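Local coordinates for hypothetical protein (Aquifex aeolicus, PDB 2HEK) that is of unknown function but, as an HD-domain protein with bound zinc and GDP, may act as a dGTPase, at residues E4-G16 against F52-R64. Residues are numbered along the deposited sequence; the frame is centred on the assembly and turned at random.
Sequences EFSDPLYGFVRVG and FEHSLGVYHITER. With ZN (zinc ion), chain D; GDP (guanosine-5'-diphosphate), chain H.
Phe5 lies between Leu56 and the bound nucleotide: Leu56 CD1 comes over one ring face, 4.2 Å from the centroid of the Phe5 ring, while CE1 of Phe5 reaches to 3.2 Å from C4 of the GDP base. The hairpin thereby links the guanine pocket to the helix. Further along, Asp7 OD2 is bridged to Glu53 O by a water that donates to both, and Asp7 OD2 also forms a salt bridge with Arg168; OD1 takes the N-H of Leu9 in an Asx turn, met from above the carboxylate plane. At the same turn Tyr10 and Gly11 both face Asp7 in a classic beta bulge. Tyr10, its CG beside the backbone N (chi1 -58°), lays its ring against the helix, with His60 CD2 over one face and Leu9 CB over the other. The Tyr10 and His60 planes are inclined at 39°, and Tyr10 OH, 3.3 Å from Ile61 CG1, is hydrogen-bonded to Asp164, which also holds ND1 of the zinc ligand His54. Val13 then presses both methyls on His60 CB, with CG1 3.7 Å from Leu56 O. Arg14 O meets Tyr59 at the ring edge; two waters donate to this carbonyl and tie it to the carboxylate of Glu63, whose OE2 also forms a salt bridge with Lys78, one of the waters also lying in the plane of the His60 ring, 2.9 Å from ND1. Val15 sets its methyls against the Tyr59 ring. Strand 11-16 crosses helix 52-64 almost perpendicularly (81°), and the hairpin lies across this HD-domain helix, with helix 160-173 beside the turn and helices 17-23 and 74-82 packing around Leu56.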
loop_
_atom_site.group_PDB
_atom_site.type_symbol
_atom_site.label_atom_id
_atom_site.label_comp_id
_atom_site.label_asym_id
_atom_site.label_seq_id
_atom_site.Cartn_x
_atom_site.Cartn_y
_atom_site.Cartn_z
ATOM N N GLU A 4 23.802 1.649 -4.554
ATOM C CA GLU A 4 22.391 1.567 -4.176
ATOM C C GLU A 4 22.080 0.158 -3.691
ATOM O O GLU A 4 22.481 -0.821 -4.343
ATOM C CB GLU A 4 21.504 1.781 -5.397
ATOM C CG GLU A 4 21.228 3.162 -5.743
ATOM C CD GLU A 4 20.294 3.244 -6.942
ATOM O OE1 GLU A 4 20.230 2.277 -7.757
ATOM O OE2 GLU A 4 19.615 4.275 -7.048
ATOM N N PHE A 5 21.347 0.057 -2.579
ATOM C CA PHE A 5 20.936 -1.239 -2.022
ATOM C C PHE A 5 19.430 -1.255 -2.010
ATOM O O PHE A 5 18.826 -0.330 -1.472
ATOM C CB PHE A 5 21.371 -1.349 -0.572
ATOM C CG PHE A 5 22.868 -1.448 -0.375
ATOM C CD1 PHE A 5 23.492 -2.680 -0.307
ATOM C CD2 PHE A 5 23.635 -0.293 -0.239
ATOM C CE1 PHE A 5 24.873 -2.779 -0.089
ATOM C CE2 PHE A 5 25.030 -0.368 -0.054
ATOM C CZ PHE A 5 25.643 -1.618 0.023
ATOM N N SER A 6 18.812 -2.307 -2.538
ATOM C CA SER A 6 17.349 -2.459 -2.449
ATOM C C SER A 6 16.967 -2.599 -1.010
ATOM O O SER A 6 17.602 -3.371 -0.275
ATOM C CB SER A 6 16.823 -3.735 -3.158
ATOM O OG SER A 6 17.002 -3.635 -4.545
ATOM N N ASP A 7 15.907 -1.896 -0.623
ATOM C CA ASP A 7 15.366 -2.010 0.740
ATOM C C ASP A 7 13.881 -1.852 0.574
ATOM O O ASP A 7 13.427 -0.764 0.202
ATOM C CB ASP A 7 15.931 -0.898 1.658
ATOM C CG ASP A 7 15.516 -1.071 3.141
ATOM O OD1 ASP A 7 14.488 -1.733 3.423
ATOM O OD2 ASP A 7 16.220 -0.519 4.048
ATOM N N PRO A 8 13.101 -2.919 0.858
ATOM C CA PRO A 8 11.640 -2.838 0.640
ATOM C C PRO A 8 10.968 -1.759 1.492
ATOM O O PRO A 8 9.858 -1.327 1.155
ATOM C CB PRO A 8 11.139 -4.229 1.065
ATOM C CG PRO A 8 12.225 -4.781 1.972
ATOM C CD PRO A 8 13.507 -4.237 1.383
ATOM N N LEU A 9 11.633 -1.275 2.561
ATOM C CA LEU A 9 11.048 -0.193 3.342
ATOM C C LEU A 9 11.149 1.149 2.612
ATOM O O LEU A 9 10.312 2.012 2.799
ATOM C CB LEU A 9 11.721 -0.070 4.722
ATOM C CG LEU A 9 11.095 -0.913 5.836
ATOM C CD1 LEU A 9 11.148 -2.448 5.564
ATOM C CD2 LEU A 9 11.850 -0.519 7.043
ATOM N N TYR A 10 12.180 1.339 1.803
ATOM C CA TYR A 10 12.502 2.698 1.320
ATOM C C TYR A 10 12.644 2.771 -0.176
ATOM O O TYR A 10 12.777 3.855 -0.712
ATOM C CB TYR A 10 13.840 3.174 1.941
ATOM C CG TYR A 10 13.771 3.174 3.448
ATOM C CD1 TYR A 10 14.672 2.413 4.198
ATOM C CD2 TYR A 10 12.768 3.891 4.123
ATOM C CE1 TYR A 10 14.598 2.381 5.592
ATOM C CE2 TYR A 10 12.683 3.849 5.531
ATOM C CZ TYR A 10 13.608 3.119 6.237
ATOM O OH TYR A 10 13.550 3.087 7.598
ATOM N N GLY A 11 12.647 1.626 -0.847
ATOM C CA GLY A 11 12.979 1.577 -2.282
ATOM C C GLY A 11 14.462 1.241 -2.428
ATOM O O GLY A 11 14.842 0.073 -2.599
ATOM N N PHE A 12 15.309 2.251 -2.350
ATOM C CA PHE A 12 16.786 2.032 -2.388
ATOM C C PHE A 12 17.436 2.850 -1.297
ATOM O O PHE A 12 16.937 3.918 -0.968
ATOM C CB PHE A 12 17.353 2.435 -3.751
ATOM C CG PHE A 12 16.986 1.482 -4.845
ATOM C CD1 PHE A 12 17.810 0.381 -5.135
ATOM C CD2 PHE A 12 15.802 1.640 -5.558
ATOM C CE1 PHE A 12 17.470 -0.514 -6.139
ATOM C CE2 PHE A 12 15.448 0.726 -6.562
ATOM C CZ PHE A 12 16.283 -0.345 -6.841
ATOM N N VAL A 13 18.503 2.328 -0.700
ATOM C CA VAL A 13 19.357 3.124 0.187
ATOM C C VAL A 13 20.692 3.424 -0.530
ATOM O O VAL A 13 21.392 2.511 -0.956
ATOM C CB VAL A 13 19.585 2.396 1.523
ATOM C CG1 VAL A 13 20.644 3.132 2.404
ATOM C CG2 VAL A 13 18.202 2.226 2.252
ATOM N N ARG A 14 21.003 4.708 -0.676
ATOM C CA ARG A 14 22.194 5.138 -1.375
ATOM C C ARG A 14 23.259 5.354 -0.326
ATOM O O ARG A 14 23.021 6.050 0.655
ATOM C CB ARG A 14 21.918 6.450 -2.119
ATOM C CG ARG A 14 21.085 6.266 -3.379
ATOM C CD ARG A 14 20.805 7.597 -4.085
ATOM N NE ARG A 14 22.039 8.328 -4.438
ATOM C CZ ARG A 14 22.544 8.408 -5.668
ATOM N NH1 ARG A 14 21.940 7.802 -6.679
ATOM N NH2 ARG A 14 23.649 9.109 -5.895
ATOM N N VAL A 15 24.417 4.745 -0.521
ATOM C CA VAL A 15 25.534 4.860 0.395
ATOM C C VAL A 15 26.802 5.373 -0.329
ATOM O O VAL A 15 27.155 4.861 -1.394
ATOM C CB VAL A 15 25.853 3.480 1.028
ATOM C CG1 VAL A 15 26.956 3.604 2.083
ATOM C CG2 VAL A 15 24.573 2.872 1.691
ATOM N N GLY A 16 27.490 6.349 0.276
ATOM C CA GLY A 16 28.747 6.899 -0.238
ATOM C C GLY A 16 29.960 6.050 0.093
ATOM O O GLY A 16 29.839 4.981 0.683
ATOM N N PHE A 52 21.985 -6.067 10.012
ATOM C CA PHE A 52 22.655 -5.515 8.797
ATOM C C PHE A 52 21.712 -4.598 8.054
ATOM O O PHE A 52 22.014 -3.415 7.829
ATOM C CB PHE A 52 23.147 -6.660 7.907
ATOM C CG PHE A 52 23.905 -6.218 6.667
ATOM C CD1 PHE A 52 25.296 -6.174 6.674
ATOM C CD2 PHE A 52 23.232 -5.941 5.476
ATOM C CE1 PHE A 52 26.013 -5.808 5.527
ATOM C CE2 PHE A 52 23.916 -5.540 4.319
ATOM C CZ PHE A 52 25.353 -5.465 4.353
ATOM N N GLU A 53 20.538 -5.097 7.682
ATOM C CA GLU A 53 19.607 -4.232 6.955
ATOM C C GLU A 53 19.100 -3.094 7.801
ATOM O O GLU A 53 18.880 -1.984 7.285
ATOM C CB GLU A 53 18.407 -5.018 6.408
ATOM C CG GLU A 53 18.777 -6.241 5.543
ATOM C CD GLU A 53 18.869 -7.532 6.354
ATOM O OE1 GLU A 53 17.812 -8.045 6.828
ATOM O OE2 GLU A 53 20.008 -8.029 6.494
ATOM N N HIS A 54 18.815 -3.375 9.074
ATOM C CA HIS A 54 18.418 -2.325 10.028
ATOM C C HIS A 54 19.469 -1.180 10.056
ATOM O O HIS A 54 19.121 0.001 9.974
ATOM C CB HIS A 54 18.228 -2.911 11.445
ATOM C CG HIS A 54 18.027 -1.870 12.503
ATOM N ND1 HIS A 54 17.046 -0.898 12.412
ATOM C CD2 HIS A 54 18.674 -1.651 13.680
ATOM C CE1 HIS A 54 17.109 -0.121 13.482
ATOM N NE2 HIS A 54 18.088 -0.557 14.262
ATOM N N SER A 55 20.754 -1.528 10.138
ATOM C CA SER A 55 21.822 -0.493 10.170
ATOM C C SER A 55 21.860 0.369 8.908
ATOM O O SER A 55 22.064 1.581 9.009
ATOM C CB SER A 55 23.199 -1.132 10.411
ATOM O OG SER A 55 23.216 -1.792 11.670
ATOM N N LEU A 56 21.615 -0.230 7.735
ATOM C CA LEU A 56 21.518 0.524 6.462
ATOM C C LEU A 56 20.324 1.442 6.505
ATOM O O LEU A 56 20.377 2.573 6.045
ATOM C CB LEU A 56 21.362 -0.447 5.258
ATOM C CG LEU A 56 22.525 -1.382 4.885
ATOM C CD1 LEU A 56 22.292 -2.108 3.556
ATOM C CD2 LEU A 56 23.771 -0.561 4.762
ATOM N N GLY A 57 19.234 0.951 7.085
ATOM C CA GLY A 57 18.011 1.751 7.248
ATOM C C GLY A 57 18.223 2.913 8.199
ATOM O O GLY A 57 17.760 4.027 7.945
ATOM N N VAL A 58 18.928 2.673 9.305
ATOM C CA VAL A 58 19.256 3.795 10.238
ATOM C C VAL A 58 20.102 4.891 9.543
ATOM O O VAL A 58 19.810 6.101 9.636
ATOM C CB VAL A 58 19.937 3.285 11.516
ATOM C CG1 VAL A 58 20.302 4.475 12.434
ATOM C CG2 VAL A 58 19.010 2.325 12.281
ATOM N N TYR A 59 21.142 4.460 8.827
ATOM C CA TYR A 59 21.934 5.361 7.989
ATOM C C TYR A 59 21.014 6.181 7.055
ATOM O O TYR A 59 21.150 7.380 6.967
ATOM C CB TYR A 59 22.931 4.557 7.179
ATOM C CG TYR A 59 23.703 5.300 6.105
ATOM C CD1 TYR A 59 23.173 5.483 4.808
ATOM C CD2 TYR A 59 25.004 5.774 6.368
ATOM C CE1 TYR A 59 23.923 6.181 3.797
ATOM C CE2 TYR A 59 25.756 6.439 5.380
ATOM C CZ TYR A 59 25.217 6.636 4.102
ATOM O OH TYR A 59 25.982 7.306 3.157
ATOM N N HIS A 60 20.084 5.532 6.365
ATOM C CA HIS A 60 19.183 6.221 5.428
ATOM C C HIS A 60 18.217 7.193 6.129
ATOM O O HIS A 60 18.025 8.354 5.685
ATOM C CB HIS A 60 18.388 5.144 4.661
ATOM C CG HIS A 60 17.310 5.706 3.800
ATOM N ND1 HIS A 60 17.570 6.325 2.599
ATOM C CD2 HIS A 60 15.965 5.753 3.969
ATOM C CE1 HIS A 60 16.428 6.732 2.062
ATOM N NE2 HIS A 60 15.442 6.389 2.871
ATOM N N ILE A 61 17.605 6.763 7.235
ATOM C CA ILE A 61 16.722 7.671 7.982
ATOM C C ILE A 61 17.498 8.842 8.620
ATOM O O ILE A 61 17.016 9.979 8.625
ATOM C CB ILE A 61 15.872 6.922 9.062
ATOM C CG1 ILE A 61 14.883 6.008 8.354
ATOM C CG2 ILE A 61 15.059 7.930 9.959
ATOM C CD1 ILE A 61 13.802 6.776 7.539
ATOM N N THR A 62 18.707 8.567 9.124
ATOM C CA THR A 62 19.565 9.634 9.645
ATOM C C THR A 62 19.829 10.678 8.565
ATOM O O THR A 62 19.744 11.867 8.851
ATOM C CB THR A 62 20.905 9.082 10.178
ATOM O OG1 THR A 62 20.620 8.107 11.204
ATOM C CG2 THR A 62 21.744 10.216 10.786
ATOM N N GLU A 63 20.160 10.230 7.350
ATOM C CA GLU A 63 20.340 11.134 6.184
ATOM C C GLU A 63 19.143 12.044 5.994
ATOM O O GLU A 63 19.280 13.287 5.866
ATOM C CB GLU A 63 20.586 10.333 4.901
ATOM C CG GLU A 63 21.019 11.161 3.648
ATOM C CD GLU A 63 21.594 10.238 2.581
ATOM O OE1 GLU A 63 20.855 9.333 2.109
ATOM O OE2 GLU A 63 22.799 10.387 2.227
ATOM N N ARG A 64 17.959 11.432 5.978
ATOM C CA ARG A 64 16.713 12.147 5.769
ATOM C C ARG A 64 16.489 13.198 6.845
ATOM O O ARG A 64 16.152 14.358 6.542
ATOM C CB ARG A 64 15.537 11.143 5.742
ATOM C CG ARG A 64 15.456 10.303 4.473
ATOM C CD ARG A 64 14.850 11.105 3.313
ATOM N NE ARG A 64 14.532 10.263 2.147
ATOM C CZ ARG A 64 15.357 10.027 1.123
ATOM N NH1 ARG A 64 16.570 10.569 1.091
ATOM N NH2 ARG A 64 14.964 9.243 0.118
HETATM ZN ZN ZN D . 19.199 -0.266 16.223
HETATM P PB GDP H . 29.160 -4.752 -8.895
HETATM O O1B GDP H . 28.009 -5.192 -9.782
HETATM O O2B GDP H . 30.299 -4.262 -9.773
HETATM O O3B GDP H . 28.708 -3.605 -8.008
HETATM O O3A GDP H . 29.679 -6.006 -7.995
HETATM P PA GDP H . 29.252 -6.223 -6.444
HETATM O O1A GDP H . 29.656 -5.038 -5.589
HETATM O O2A GDP H . 29.819 -7.497 -5.858
HETATM O "O5'" GDP H . 27.646 -6.334 -6.551
HETATM C "C5'" GDP H . 26.820 -6.482 -5.405
HETATM C "C4'" GDP H . 25.717 -5.440 -5.484
HETATM O "O4'" GDP H . 24.722 -5.804 -4.530
HETATM C "C3'" GDP H . 26.203 -4.035 -5.122
HETATM O "O3'" GDP H . 26.187 -3.145 -6.250
HETATM C "C2'" GDP H . 25.263 -3.558 -4.026
HETATM O "O2'" GDP H . 24.293 -2.662 -4.570
HETATM C "C1'" GDP H . 24.555 -4.811 -3.517
HETATM N N9 GDP H . 25.088 -5.308 -2.208
HETATM C C8 GDP H . 24.370 -6.001 -1.296
HETATM N N7 GDP H . 25.098 -6.323 -0.192
HETATM C C5 GDP H . 26.334 -5.822 -0.382
HETATM C C6 GDP H . 27.606 -5.787 0.377
HETATM O O6 GDP H . 27.707 -6.328 1.484
HETATM N N1 GDP H . 28.658 -5.163 -0.171
HETATM C C2 GDP H . 28.614 -4.569 -1.385
HETATM N N2 GDP H . 29.722 -3.959 -1.875
HETATM N N3 GDP H . 27.487 -4.561 -2.143
HETATM C C4 GDP H . 26.331 -5.158 -1.710
HETATM O O HOH W 1 18.313 -1.992 4.489
HETATM O O HOH W 2 20.395 6.824 1.943
HETATM O O HOH W 3 23.879 8.868 0.409
HETATM O O HOH W 4 20.845 0.885 15.107
#